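Non-structural protein 2 (Human respiratory syncytial virus A, PDB 7LDK) antagonises the host type I interferon response, probably acting with NS1 to block activation of IRF3, and interacts with host RIG-I. Local coordinates at residues R33-I41 against I117-P125; S23-T32 against Y82-P93. All coordinates share one frame; numbering follows the deposited sequence.

How the contacts relate
Both contacts draw on helix 24-35, one at each end of it. Contact 2 sets its N-cap and first turns, 23-32, against the end of helix 55-89 and the loop that follows; contact 1 takes over at Arg33, in the last turn, and receives the C-terminal tail 117-125. The helix ends at Ile35, and after Ile36 and Thr37 the chain enters helix 38-50. The contact centres lie about 17 Å apart, and they meet where Ile36 CD1 packs on Pro93 CG at 3.8 Å. Along the chain their segments alternate. Contact 1 contains the Asp122-Pro125 motif, which by similarity interacts with host MAP1B; contact 2, largely apolar packing of a helix on a helix end and loop, does not.

Contact 1. Residues R33-I41 against I117-P125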
# COMPACT_ATOMS: atom_id res chain seq x y z
N ARG A 33 -6.88 4.42 0.11
CA ARG A 33 -8.06 3.68 -0.39
C ARG A 33 -8.25 3.96 -1.89
O ARG A 33 -8.68 3.04 -2.60
CB ARG A 33 -9.27 4.04 0.48
CG ARG A 33 -9.10 3.67 1.95
CD ARG A 33 -10.32 3.02 2.57
NE ARG A 33 -10.63 1.77 1.88
CZ ARG A 33 -11.73 1.05 2.07
NH1 ARG A 33 -11.89 -0.07 1.38
NH2 ARG A 33 -12.65 1.43 2.94
N ASP A 34 -7.93 5.17 -2.34
CA ASP A 34 -7.98 5.59 -3.77
C ASP A 34 -6.87 4.91 -4.58
O ASP A 34 -7.14 4.50 -5.71
CB ASP A 34 -7.83 7.11 -3.92
CG ASP A 34 -9.04 7.92 -3.45
OD1 ASP A 34 -10.16 7.33 -3.38
OD2 ASP A 34 -8.87 9.15 -3.18
N ILE A 35 -5.67 4.82 -4.03
CA ILE A 35 -4.48 4.26 -4.74
C ILE A 35 -4.55 2.74 -4.78
O ILE A 35 -4.33 2.18 -5.85
CB ILE A 35 -3.18 4.75 -4.07
CG1 ILE A 35 -3.00 6.26 -4.30
CG2 ILE A 35 -1.99 3.96 -4.58
CD1 ILE A 35 -1.92 6.86 -3.44
N ILE A 36 -4.80 2.08 -3.65
CA ILE A 36 -4.71 0.59 -3.58
C ILE A 36 -6.06 0.01 -3.95
O ILE A 36 -6.87 -0.32 -3.08
CB ILE A 36 -4.14 0.11 -2.24
CG1 ILE A 36 -2.74 0.69 -2.03
CG2 ILE A 36 -4.12 -1.41 -2.20
CD1 ILE A 36 -2.06 0.24 -0.78
N THR A 37 -6.25 -0.15 -5.26
CA THR A 37 -7.45 -0.73 -5.88
C THR A 37 -7.17 -2.19 -6.18
O THR A 37 -6.02 -2.63 -6.04
CB THR A 37 -7.82 0.05 -7.14
OG1 THR A 37 -6.71 -0.11 -8.02
CG2 THR A 37 -8.13 1.50 -6.87
N HIS A 38 -8.19 -2.94 -6.59
CA HIS A 38 -8.04 -4.27 -7.21
C HIS A 38 -6.92 -4.20 -8.24
O HIS A 38 -6.10 -5.11 -8.19
CB HIS A 38 -9.37 -4.70 -7.79
CG HIS A 38 -10.28 -5.37 -6.82
ND1 HIS A 38 -10.25 -6.76 -6.62
CD2 HIS A 38 -11.26 -4.89 -6.02
CE1 HIS A 38 -11.16 -7.09 -5.74
NE2 HIS A 38 -11.79 -5.96 -5.36
N ARG A 39 -6.89 -3.19 -9.13
CA ARG A 39 -5.94 -3.16 -10.26
C ARG A 39 -4.51 -3.04 -9.75
O ARG A 39 -3.61 -3.62 -10.39
CB ARG A 39 -6.25 -2.05 -11.26
CG ARG A 39 -6.97 -2.57 -12.51
CD ARG A 39 -7.84 -1.54 -13.20
NE ARG A 39 -8.75 -0.86 -12.27
CZ ARG A 39 -8.69 0.44 -11.92
NH1 ARG A 39 -7.74 1.23 -12.40
NH2 ARG A 39 -9.56 0.92 -11.05
N PHE A 40 -4.32 -2.35 -8.63
CA PHE A 40 -3.00 -2.25 -7.95
C PHE A 40 -2.56 -3.65 -7.48
O PHE A 40 -1.44 -4.09 -7.80
CB PHE A 40 -3.11 -1.24 -6.82
CG PHE A 40 -1.81 -0.94 -6.12
CD1 PHE A 40 -1.30 -1.79 -5.14
CD2 PHE A 40 -1.10 0.19 -6.44
CE1 PHE A 40 -0.10 -1.51 -4.52
CE2 PHE A 40 0.11 0.46 -5.83
CZ PHE A 40 0.61 -0.40 -4.87
N ILE A 41 -3.43 -4.35 -6.75
CA ILE A 41 -3.15 -5.72 -6.22
C ILE A 41 -2.89 -6.68 -7.39
O ILE A 41 -2.02 -7.55 -7.28
CB ILE A 41 -4.31 -6.24 -5.37
CG1 ILE A 41 -4.57 -5.43 -4.10
CG2 ILE A 41 -4.07 -7.69 -5.05
CD1 ILE A 41 -3.37 -5.20 -3.25
N ILE A 117 -6.92 -4.62 9.13
CA ILE A 117 -6.69 -5.08 7.75
C ILE A 117 -7.96 -4.89 6.91
O ILE A 117 -9.04 -5.16 7.43
CB ILE A 117 -6.28 -6.56 7.76
CG1 ILE A 117 -4.94 -6.78 8.46
CG2 ILE A 117 -6.32 -7.16 6.34
CD1 ILE A 117 -4.61 -8.25 8.67
N ILE A 118 -7.79 -4.49 5.65
CA ILE A 118 -8.82 -4.55 4.57
C ILE A 118 -8.42 -5.66 3.59
O ILE A 118 -7.31 -5.57 3.02
CB ILE A 118 -8.93 -3.20 3.84
CG1 ILE A 118 -9.12 -2.05 4.83
CG2 ILE A 118 -10.04 -3.23 2.77
CD1 ILE A 118 -8.92 -0.69 4.23
N TYR A 119 -9.32 -6.61 3.35
CA TYR A 119 -9.09 -7.71 2.39
C TYR A 119 -9.48 -7.25 0.98
O TYR A 119 -10.29 -6.36 0.86
CB TYR A 119 -9.78 -9.00 2.86
CG TYR A 119 -9.14 -9.52 4.12
CD1 TYR A 119 -7.80 -9.83 4.14
CD2 TYR A 119 -9.83 -9.63 5.31
CE1 TYR A 119 -7.16 -10.27 5.28
CE2 TYR A 119 -9.19 -10.06 6.47
CZ TYR A 119 -7.84 -10.37 6.46
OH TYR A 119 -7.13 -10.73 7.57
N LYS A 120 -8.82 -7.82 -0.03
CA LYS A 120 -9.04 -7.68 -1.49
C LYS A 120 -10.53 -7.53 -1.79
O LYS A 120 -10.87 -6.61 -2.55
CB LYS A 120 -8.46 -8.90 -2.22
CG LYS A 120 -9.05 -10.27 -1.82
CD LYS A 120 -8.35 -11.45 -2.47
CE LYS A 120 -8.75 -12.80 -1.90
NZ LYS A 120 -8.33 -13.91 -2.80
N TYR A 121 -11.39 -8.40 -1.22
CA TYR A 121 -12.85 -8.40 -1.54
C TYR A 121 -13.49 -7.05 -1.20
O TYR A 121 -14.61 -6.82 -1.67
CB TYR A 121 -13.65 -9.55 -0.90
CG TYR A 121 -13.47 -9.88 0.57
CD1 TYR A 121 -13.84 -9.04 1.61
CD2 TYR A 121 -13.03 -11.15 0.93
CE1 TYR A 121 -13.68 -9.41 2.95
CE2 TYR A 121 -12.90 -11.56 2.25
CZ TYR A 121 -13.19 -10.67 3.27
OH TYR A 121 -13.01 -11.14 4.54
N ASP A 122 -12.82 -6.18 -0.44
CA ASP A 122 -13.39 -4.93 0.13
C ASP A 122 -12.66 -3.70 -0.43
O ASP A 122 -12.97 -2.59 0.02
CB ASP A 122 -13.33 -4.97 1.66
CG ASP A 122 -14.63 -5.38 2.35
OD1 ASP A 122 -15.49 -6.05 1.72
OD2 ASP A 122 -14.83 -4.94 3.48
N LEU A 123 -11.73 -3.90 -1.37
CA LEU A 123 -11.00 -2.79 -2.04
C LEU A 123 -11.79 -2.35 -3.27
O LEU A 123 -12.57 -3.16 -3.79
CB LEU A 123 -9.60 -3.27 -2.44
CG LEU A 123 -8.66 -3.62 -1.30
CD1 LEU A 123 -7.37 -4.18 -1.83
CD2 LEU A 123 -8.36 -2.43 -0.41
N ASN A 124 -11.55 -1.12 -3.73
CA ASN A 124 -12.27 -0.56 -4.91
C ASN A 124 -11.83 -1.34 -6.14
O ASN A 124 -10.71 -1.86 -6.16
CB ASN A 124 -12.03 0.93 -5.07
CG ASN A 124 -12.47 1.66 -3.83
OD1 ASN A 124 -13.55 1.41 -3.30
ND2 ASN A 124 -11.60 2.52 -3.32
N PRO A 125 -12.70 -1.50 -7.17
CA PRO A 125 -12.28 -2.12 -8.42
C PRO A 125 -11.09 -1.34 -9.05
O PRO A 125 -10.19 -1.88 -9.73
CB PRO A 125 -13.55 -2.07 -9.27
CG PRO A 125 -14.66 -2.03 -8.25
CD PRO A 125 -14.12 -1.12 -7.17
OXT PRO A 125 -10.94 -0.12 -8.89
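His38, at the start of helix 38-50, lays its side chain along the C-terminal tail. CB meets Pro125 O at 3.5 Å, and CG lies near Asn124 O. At the ring edge CD2 sits between Asn124 O and Leu123 O, 3.1 Å from each. CE1 and NE2 lie toward Lys120 O, NE2 at 3.0 Å but poorly angled for a hydrogen bond. A flat, polar ring suits this row of carbonyls. His38 N donates to Asn124 O at 2.8 Å, almost straight at 176°. Thr37 suits the N-cap because its hydroxyl can accept, weakly, from Arg39 N and Phe40 N. The long Arg39, bent at chi3 (-50°), can hold both oxygens of the chain end: NE donates to Pro125 O at 3.1 Å and NH2 makes a salt bridge to Pro125 OXT at 2.8 Å, details less certain because Pro125 is poorly ordered. Asn124 ND2 reaches Arg33 O in another weak bond. Branched Leu123 fills the inner side, CD1 against Ile41 CG1 at 3.8 Å and CD2 against Ile36 O. Ile118 CD1 lies over one face of the Arg33 guanidinium. The tail is thus pinned across the break between helices 24-35 and 38-50, and carries the motif that, by similarity, interacts with MAP1B.

Contact 2. Residues S23-T32 against Y82-P93; sequences SLETTITSLT and YTEYNTKYGTFP
Tyr82 fits as a knob into a hole formed by Leu24, Thr27, Ile28 and Leu31, one face of helix 24-35. Ile28 CG1 lies over a face of its ring in a CH-pi contact, 4.1 Å from the centroid and 15° off the normal. Leu24 CD2 comes to the ring edge, 3.5 Å from Tyr82 CE1, while Leu31 CD1 approaches Tyr82 CE2 at the same distance. Thr27 CG2 meets the phenol oxygen. A broad ring suits the hole because it touches all four residues at once. One turn on, Tyr85 packs against Leu24, whose CB lies 3.8 Å from Tyr85 CE2, and Ile28 CD1 continues inward to Thr91 CG2 at 3.6 Å. With its CG1 anti to the carbonyl carbon (chi1 -62°), Ile28 sends this longer branch between Tyr82 and Thr91 and leaves CG2 to meet the edge of the Phe92 ring.

Behind this layer, Asn86 OD1 accepts from Phe92 N at 2.6 Å, tying the loop back to its helix just after Gly90, whose positive phi ends the helical conformation. Asn86 CB also lies over the centre of the Phe92 ring. A water joins Thr32 OG1 to Thr91 O, and the Thr32 side chain packs on the Pro93 ring.

The axes of segments 24-32 and 82-89 pass 11.3 Å apart at -109°, a steep crossing. Farther back along helix 55-89, Lys73 and Val74 touch Leu31, and Tyr66 meets Phe92 edge-to-face. Pro93 then leads directly into strand 94-100 of the antiparallel sheet.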
# COMPACT_ATOMS: atom_id res chain seq x y z
N SER A 23 -6.50 16.15 10.67
CA SER A 23 -5.06 15.74 10.68
C SER A 23 -4.78 14.80 9.50
O SER A 23 -5.71 14.15 8.94
CB SER A 23 -4.63 15.14 12.01
OG SER A 23 -4.51 13.72 11.95
N LEU A 24 -3.49 14.71 9.17
CA LEU A 24 -2.89 13.94 8.04
C LEU A 24 -3.46 12.52 7.99
O LEU A 24 -3.87 12.12 6.89
CB LEU A 24 -1.37 13.89 8.23
CG LEU A 24 -0.62 15.21 8.03
CD1 LEU A 24 0.59 15.32 8.95
CD2 LEU A 24 -0.20 15.37 6.58
N GLU A 25 -3.44 11.80 9.12
CA GLU A 25 -3.78 10.35 9.17
C GLU A 25 -5.05 10.07 8.34
O GLU A 25 -5.04 9.07 7.60
CB GLU A 25 -3.93 9.84 10.60
CG GLU A 25 -4.04 8.30 10.68
CD GLU A 25 -4.10 7.62 12.04
OE1 GLU A 25 -3.82 6.38 12.10
OE2 GLU A 25 -4.43 8.30 13.05
N THR A 26 -6.10 10.90 8.45
CA THR A 26 -7.39 10.73 7.71
C THR A 26 -7.15 10.93 6.21
O THR A 26 -7.52 10.04 5.42
CB THR A 26 -8.48 11.71 8.15
OG1 THR A 26 -8.35 11.98 9.55
CG2 THR A 26 -9.88 11.21 7.84
N THR A 27 -6.57 12.08 5.83
CA THR A 27 -6.23 12.47 4.44
C THR A 27 -5.44 11.36 3.75
O THR A 27 -5.78 11.02 2.60
CB THR A 27 -5.37 13.73 4.43
OG1 THR A 27 -6.04 14.66 5.28
CG2 THR A 27 -5.15 14.27 3.03
N ILE A 28 -4.41 10.84 4.43
CA ILE A 28 -3.46 9.83 3.86
C ILE A 28 -4.18 8.49 3.70
O ILE A 28 -3.99 7.87 2.65
CB ILE A 28 -2.17 9.67 4.68
CG1 ILE A 28 -1.34 10.95 4.77
CG2 ILE A 28 -1.36 8.54 4.07
CD1 ILE A 28 0.03 10.77 5.38
N THR A 29 -4.93 8.04 4.72
CA THR A 29 -5.71 6.77 4.69
C THR A 29 -6.71 6.83 3.54
O THR A 29 -6.88 5.81 2.85
CB THR A 29 -6.44 6.51 6.02
OG1 THR A 29 -5.46 6.50 7.05
CG2 THR A 29 -7.17 5.18 6.07
N SER A 30 -7.34 7.99 3.35
CA SER A 30 -8.30 8.26 2.26
C SER A 30 -7.61 8.10 0.90
O SER A 30 -8.20 7.48 -0.00
CB SER A 30 -8.90 9.61 2.40
OG SER A 30 -10.11 9.65 1.69
N LEU A 31 -6.40 8.65 0.76
CA LEU A 31 -5.57 8.50 -0.47
C LEU A 31 -5.22 7.03 -0.69
O LEU A 31 -5.26 6.58 -1.83
CB LEU A 31 -4.29 9.34 -0.32
CG LEU A 31 -4.46 10.84 -0.49
CD1 LEU A 31 -3.23 11.55 0.05
CD2 LEU A 31 -4.72 11.18 -1.95
N THR A 32 -4.84 6.32 0.38
CA THR A 32 -4.47 4.89 0.33
C THR A 32 -5.65 4.09 -0.25
O THR A 32 -5.42 3.22 -1.08
CB THR A 32 -4.04 4.42 1.72
OG1 THR A 32 -2.79 5.06 1.98
CG2 THR A 32 -3.89 2.92 1.82
N TYR A 82 4.02 13.77 3.63
CA TYR A 82 3.38 12.48 3.95
C TYR A 82 4.47 11.45 4.26
O TYR A 82 4.29 10.70 5.21
CB TYR A 82 2.45 12.05 2.81
CG TYR A 82 1.28 12.95 2.52
CD1 TYR A 82 0.89 13.97 3.38
CD2 TYR A 82 0.51 12.77 1.37
CE1 TYR A 82 -0.18 14.80 3.09
CE2 TYR A 82 -0.58 13.57 1.09
CZ TYR A 82 -0.94 14.60 1.95
OH TYR A 82 -1.99 15.42 1.66
N THR A 83 5.58 11.41 3.52
CA THR A 83 6.67 10.44 3.79
C THR A 83 7.33 10.75 5.14
O THR A 83 7.62 9.81 5.87
CB THR A 83 7.71 10.33 2.67
OG1 THR A 83 8.38 11.57 2.54
CG2 THR A 83 7.13 9.90 1.35
N GLU A 84 7.55 12.01 5.49
CA GLU A 84 8.19 12.37 6.79
C GLU A 84 7.16 12.10 7.91
O GLU A 84 7.57 11.71 9.02
CB GLU A 84 8.74 13.81 6.78
CG GLU A 84 9.89 14.03 5.80
CD GLU A 84 10.33 15.47 5.58
OE1 GLU A 84 9.55 16.42 5.86
OE2 GLU A 84 11.49 15.65 5.12
N TYR A 85 5.86 12.24 7.63
CA TYR A 85 4.77 11.91 8.57
C TYR A 85 4.74 10.39 8.83
O TYR A 85 4.55 9.99 9.99
CB TYR A 85 3.41 12.38 8.08
CG TYR A 85 2.33 12.22 9.11
CD1 TYR A 85 2.30 13.03 10.23
CD2 TYR A 85 1.38 11.22 9.02
CE1 TYR A 85 1.32 12.90 11.21
CE2 TYR A 85 0.40 11.05 9.99
CZ TYR A 85 0.37 11.91 11.08
OH TYR A 85 -0.60 11.78 12.03
N ASN A 86 4.92 9.57 7.80
CA ASN A 86 4.94 8.09 7.91
C ASN A 86 6.14 7.62 8.72
O ASN A 86 5.99 6.66 9.49
CB ASN A 86 4.95 7.38 6.55
CG ASN A 86 5.16 5.90 6.73
OD1 ASN A 86 4.29 5.18 7.24
ND2 ASN A 86 6.33 5.42 6.37
N THR A 87 7.30 8.25 8.56
CA THR A 87 8.54 7.85 9.27
C THR A 87 8.26 7.94 10.77
O THR A 87 8.80 7.10 11.51
CB THR A 87 9.75 8.71 8.87
OG1 THR A 87 9.70 8.85 7.45
CG2 THR A 87 11.09 8.12 9.26
N LYS A 88 7.43 8.91 11.17
CA LYS A 88 7.21 9.29 12.58
C LYS A 88 6.01 8.53 13.15
O LYS A 88 6.11 8.11 14.30
CB LYS A 88 7.08 10.81 12.65
CG LYS A 88 7.08 11.42 14.04
CD LYS A 88 8.39 11.29 14.82
CE LYS A 88 8.27 11.89 16.21
NZ LYS A 88 9.50 12.59 16.65
N TYR A 89 4.94 8.33 12.38
CA TYR A 89 3.65 7.78 12.87
C TYR A 89 3.22 6.51 12.12
O TYR A 89 2.17 5.98 12.45
CB TYR A 89 2.55 8.85 12.78
CG TYR A 89 2.75 10.05 13.68
CD1 TYR A 89 3.51 11.13 13.25
CD2 TYR A 89 2.16 10.13 14.93
CE1 TYR A 89 3.70 12.25 14.05
CE2 TYR A 89 2.35 11.25 15.74
CZ TYR A 89 3.12 12.30 15.30
OH TYR A 89 3.32 13.41 16.07
N GLY A 90 3.98 6.02 11.15
CA GLY A 90 3.74 4.70 10.51
C GLY A 90 2.40 4.61 9.79
O GLY A 90 1.74 3.52 9.83
N THR A 91 2.03 5.66 9.07
CA THR A 91 0.71 5.87 8.41
C THR A 91 0.67 5.28 6.98
O THR A 91 -0.41 5.33 6.32
CB THR A 91 0.47 7.38 8.37
OG1 THR A 91 -0.91 7.61 8.13
CG2 THR A 91 1.33 8.06 7.32
N PHE A 92 1.80 4.79 6.45
CA PHE A 92 1.83 4.14 5.11
C PHE A 92 1.33 2.70 5.23
O PHE A 92 1.62 2.01 6.21
CB PHE A 92 3.21 4.28 4.44
CG PHE A 92 3.45 5.63 3.80
CD1 PHE A 92 2.51 6.66 3.86
CD2 PHE A 92 4.64 5.87 3.12
CE1 PHE A 92 2.76 7.90 3.29
CE2 PHE A 92 4.89 7.12 2.55
CZ PHE A 92 3.95 8.13 2.64
N PRO A 93 0.56 2.22 4.23
CA PRO A 93 0.00 0.88 4.25
C PRO A 93 1.09 -0.19 4.15
O PRO A 93 2.13 0.07 3.57
CB PRO A 93 -0.88 0.85 3.00
CG PRO A 93 -0.18 1.79 2.07
CD PRO A 93 0.23 2.92 2.98
O HOH W 1 -2.54 4.61 4.39